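Local coordinates for putative protein-disulfide isomerase (Pseudomonas syringae pv. tomato, PDB 3GN3), which probably acts as a thiol-disulfide oxidoreductase or isomerase of the DsbA family, with its function not yet established, at residues P15-V20 against N47-I52. Sequence-based numbering, arbitrary orientation.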
loop_
_atom_site.group_PDB
_atom_site.type_symbol
_atom_site.label_atom_id
_atom_site.label_comp_id
_atom_site.label_asym_id
_atom_site.label_seq_id
_atom_site.Cartn_x
_atom_site.Cartn_y
_atom_site.Cartn_z
ATOM N N PRO A 15 -25.768 -4.035 -2.950
ATOM C CA PRO A 15 -24.594 -4.325 -3.770
ATOM C C PRO A 15 -23.469 -3.273 -3.687
ATOM O O PRO A 15 -22.347 -3.559 -4.098
ATOM C CB PRO A 15 -25.171 -4.378 -5.195
ATOM C CG PRO A 15 -26.329 -3.461 -5.160
ATOM C CD PRO A 15 -26.868 -3.456 -3.747
ATOM N N ARG A 16 -23.763 -2.068 -3.201
ATOM C CA ARG A 16 -22.706 -1.088 -2.983
ATOM C C ARG A 16 -22.074 -1.312 -1.606
ATOM O O ARG A 16 -22.759 -1.235 -0.598
ATOM C CB ARG A 16 -23.219 0.345 -3.159
ATOM C CG ARG A 16 -23.673 0.634 -4.579
ATOM C CD ARG A 16 -23.654 2.131 -4.902
ATOM N NE ARG A 16 -23.370 2.386 -6.325
ATOM C CZ ARG A 16 -24.286 2.434 -7.302
ATOM N NH1 ARG A 16 -25.580 2.249 -7.045
ATOM N NH2 ARG A 16 -23.908 2.662 -8.553
ATOM N N LEU A 17 -20.767 -1.586 -1.580
ATOM C CA LEU A 17 -20.063 -1.924 -0.347
ATOM C C LEU A 17 -19.398 -0.717 0.316
ATOM O O LEU A 17 -18.539 -0.046 -0.278
ATOM C CB LEU A 17 -19.050 -3.057 -0.594
ATOM C CG LEU A 17 -18.242 -3.600 0.595
ATOM C CD1 LEU A 17 -19.108 -4.037 1.772
ATOM C CD2 LEU A 17 -17.302 -4.728 0.164
ATOM N N PHE A 18 -19.802 -0.459 1.554
ATOM C CA PHE A 18 -19.318 0.673 2.319
ATOM C C PHE A 18 -18.508 0.162 3.491
ATOM O O PHE A 18 -19.076 -0.386 4.442
ATOM C CB PHE A 18 -20.498 1.474 2.847
ATOM C CG PHE A 18 -20.121 2.753 3.519
ATOM C CD1 PHE A 18 -19.305 3.683 2.888
ATOM C CD2 PHE A 18 -20.619 3.062 4.768
ATOM C CE1 PHE A 18 -18.980 4.884 3.515
ATOM C CE2 PHE A 18 -20.300 4.278 5.393
ATOM C CZ PHE A 18 -19.482 5.176 4.768
ATOM N N GLU A 19 -17.187 0.323 3.427
ATOM C CA GLU A 19 -16.320 -0.167 4.500
ATOM C C GLU A 19 -15.764 0.984 5.301
ATOM O O GLU A 19 -15.301 1.978 4.728
ATOM C CB GLU A 19 -15.200 -1.020 3.944
ATOM C CG GLU A 19 -15.711 -2.181 3.146
ATOM C CD GLU A 19 -14.600 -2.999 2.568
ATOM O OE1 GLU A 19 -13.955 -3.759 3.324
ATOM O OE2 GLU A 19 -14.369 -2.875 1.352
ATOM N N VAL A 20 -15.818 0.860 6.623
ATOM C CA VAL A 20 -15.345 1.917 7.503
ATOM C C VAL A 20 -14.361 1.346 8.513
ATOM O O VAL A 20 -14.687 0.385 9.234
ATOM C CB VAL A 20 -16.505 2.580 8.290
ATOM C CG1 VAL A 20 -16.021 3.859 8.936
ATOM C CG2 VAL A 20 -17.687 2.867 7.384
ATOM N N ASN A 47 -29.745 -1.350 -0.867
ATOM C CA ASN A 47 -28.733 -0.666 -1.678
ATOM C C ASN A 47 -27.261 -0.835 -1.250
ATOM O O ASN A 47 -26.355 -0.823 -2.092
ATOM C CB ASN A 47 -29.060 0.815 -1.729
ATOM C CG ASN A 47 -30.504 1.059 -2.052
ATOM O OD1 ASN A 47 -30.974 0.687 -3.120
ATOM N ND2 ASN A 47 -31.233 1.663 -1.113
ATOM N N VAL A 48 -27.032 -0.971 0.055
ATOM C CA VAL A 48 -25.682 -0.977 0.572
ATOM C C VAL A 48 -25.456 -2.114 1.524
ATOM O O VAL A 48 -26.406 -2.640 2.118
ATOM C CB VAL A 48 -25.295 0.349 1.295
ATOM C CG1 VAL A 48 -25.454 1.543 0.364
ATOM C CG2 VAL A 48 -26.094 0.544 2.567
ATOM N N THR A 49 -24.187 -2.482 1.650
ATOM C CA THR A 49 -23.694 -3.270 2.765
ATOM C C THR A 49 -22.687 -2.402 3.534
ATOM O O THR A 49 -21.805 -1.793 2.940
ATOM C CB THR A 49 -23.075 -4.608 2.277
ATOM O OG1 THR A 49 -24.040 -5.306 1.474
ATOM C CG2 THR A 49 -22.675 -5.495 3.452
ATOM N N VAL A 50 -22.861 -2.312 4.845
ATOM C CA VAL A 50 -21.944 -1.587 5.707
ATOM C C VAL A 50 -21.093 -2.592 6.475
ATOM O O VAL A 50 -21.629 -3.460 7.144
ATOM C CB VAL A 50 -22.712 -0.698 6.710
ATOM C CG1 VAL A 50 -21.775 -0.054 7.695
ATOM C CG2 VAL A 50 -23.524 0.376 5.978
ATOM N N ARG A 51 -19.769 -2.492 6.361
ATOM C CA ARG A 51 -18.867 -3.324 7.176
ATOM C C ARG A 51 -17.909 -2.478 7.992
ATOM O O ARG A 51 -17.316 -1.520 7.482
ATOM C CB ARG A 51 -18.056 -4.291 6.322
ATOM C CG ARG A 51 -18.875 -5.061 5.330
ATOM C CD ARG A 51 -18.147 -6.278 4.885
ATOM N NE ARG A 51 -19.084 -7.273 4.394
ATOM C CZ ARG A 51 -19.032 -7.795 3.182
ATOM N NH1 ARG A 51 -18.080 -7.431 2.350
ATOM N NH2 ARG A 51 -19.917 -8.686 2.808
ATOM N N ILE A 52 -17.765 -2.851 9.254
ATOM C CA ILE A 52 -16.742 -2.309 10.128
ATOM C C ILE A 52 -15.436 -3.136 10.046
ATOM O O ILE A 52 -15.461 -4.373 10.096
ATOM C CB ILE A 52 -17.249 -2.245 11.578
ATOM C CG1 ILE A 52 -18.500 -1.367 11.642
ATOM C CG2 ILE A 52 -16.142 -1.728 12.529
ATOM C CD1 ILE A 52 -19.246 -1.410 12.974
#
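This is the parallel β-α-β pairing of the thioredoxin-like fold, as expected for a DsbA-family protein. Strands 16-22 and 48-54 lie side by side in the mixed sheet, and the chain between them includes helices 27-33 and 36-43. The two short strand segments run 4.7 Å apart at closest approach, with 20° between their directions. Five backbone hydrogen bonds join them. R16 N gives to N47 O, F18 N to T49 O and V20 N to R51 O, while T49 N gives to R16 O and R51 N to F18 O. The shortest is F18 N to T49 O at 2.8 Å, almost straight on to the T49 carbonyl. In contrast, T49 N sits above the carbonyl plane of R16. The R16 and F18 oxygens also receive weaker CA-H...O contacts from V48 and V50.

R16, F18, V20, V48, V50 and I52 share one face. There the F18 and V50 side chains run alongside each other, and V50 CG2 meets the F18 ring edge at CD2, 4.1 Å away. L39 of helix 36-43 packs on both, and I181 of helix 174-181 also touches F18.

The other face carries L17, E19, T49 and R51. E19 OE1 is held by a salt bridge to R53 and a hydrogen bond with Y146 OH. R51 NE hydrogen-bonds to S10 OG of the neighbouring strand 10-12, and T49 OG1 to G14 O. The R51 chain, extended from CG to NE, runs across L17, roughly perpendicular to it. L17 CG is anti to its backbone N (chi1 -178°). L17 CD1 lies 3.7 Å from R51 CG. Both L17 methyls, CD1 and CD2, lie 3.6 Å from R51 NH1, CD2 meeting the guanidinium obliquely.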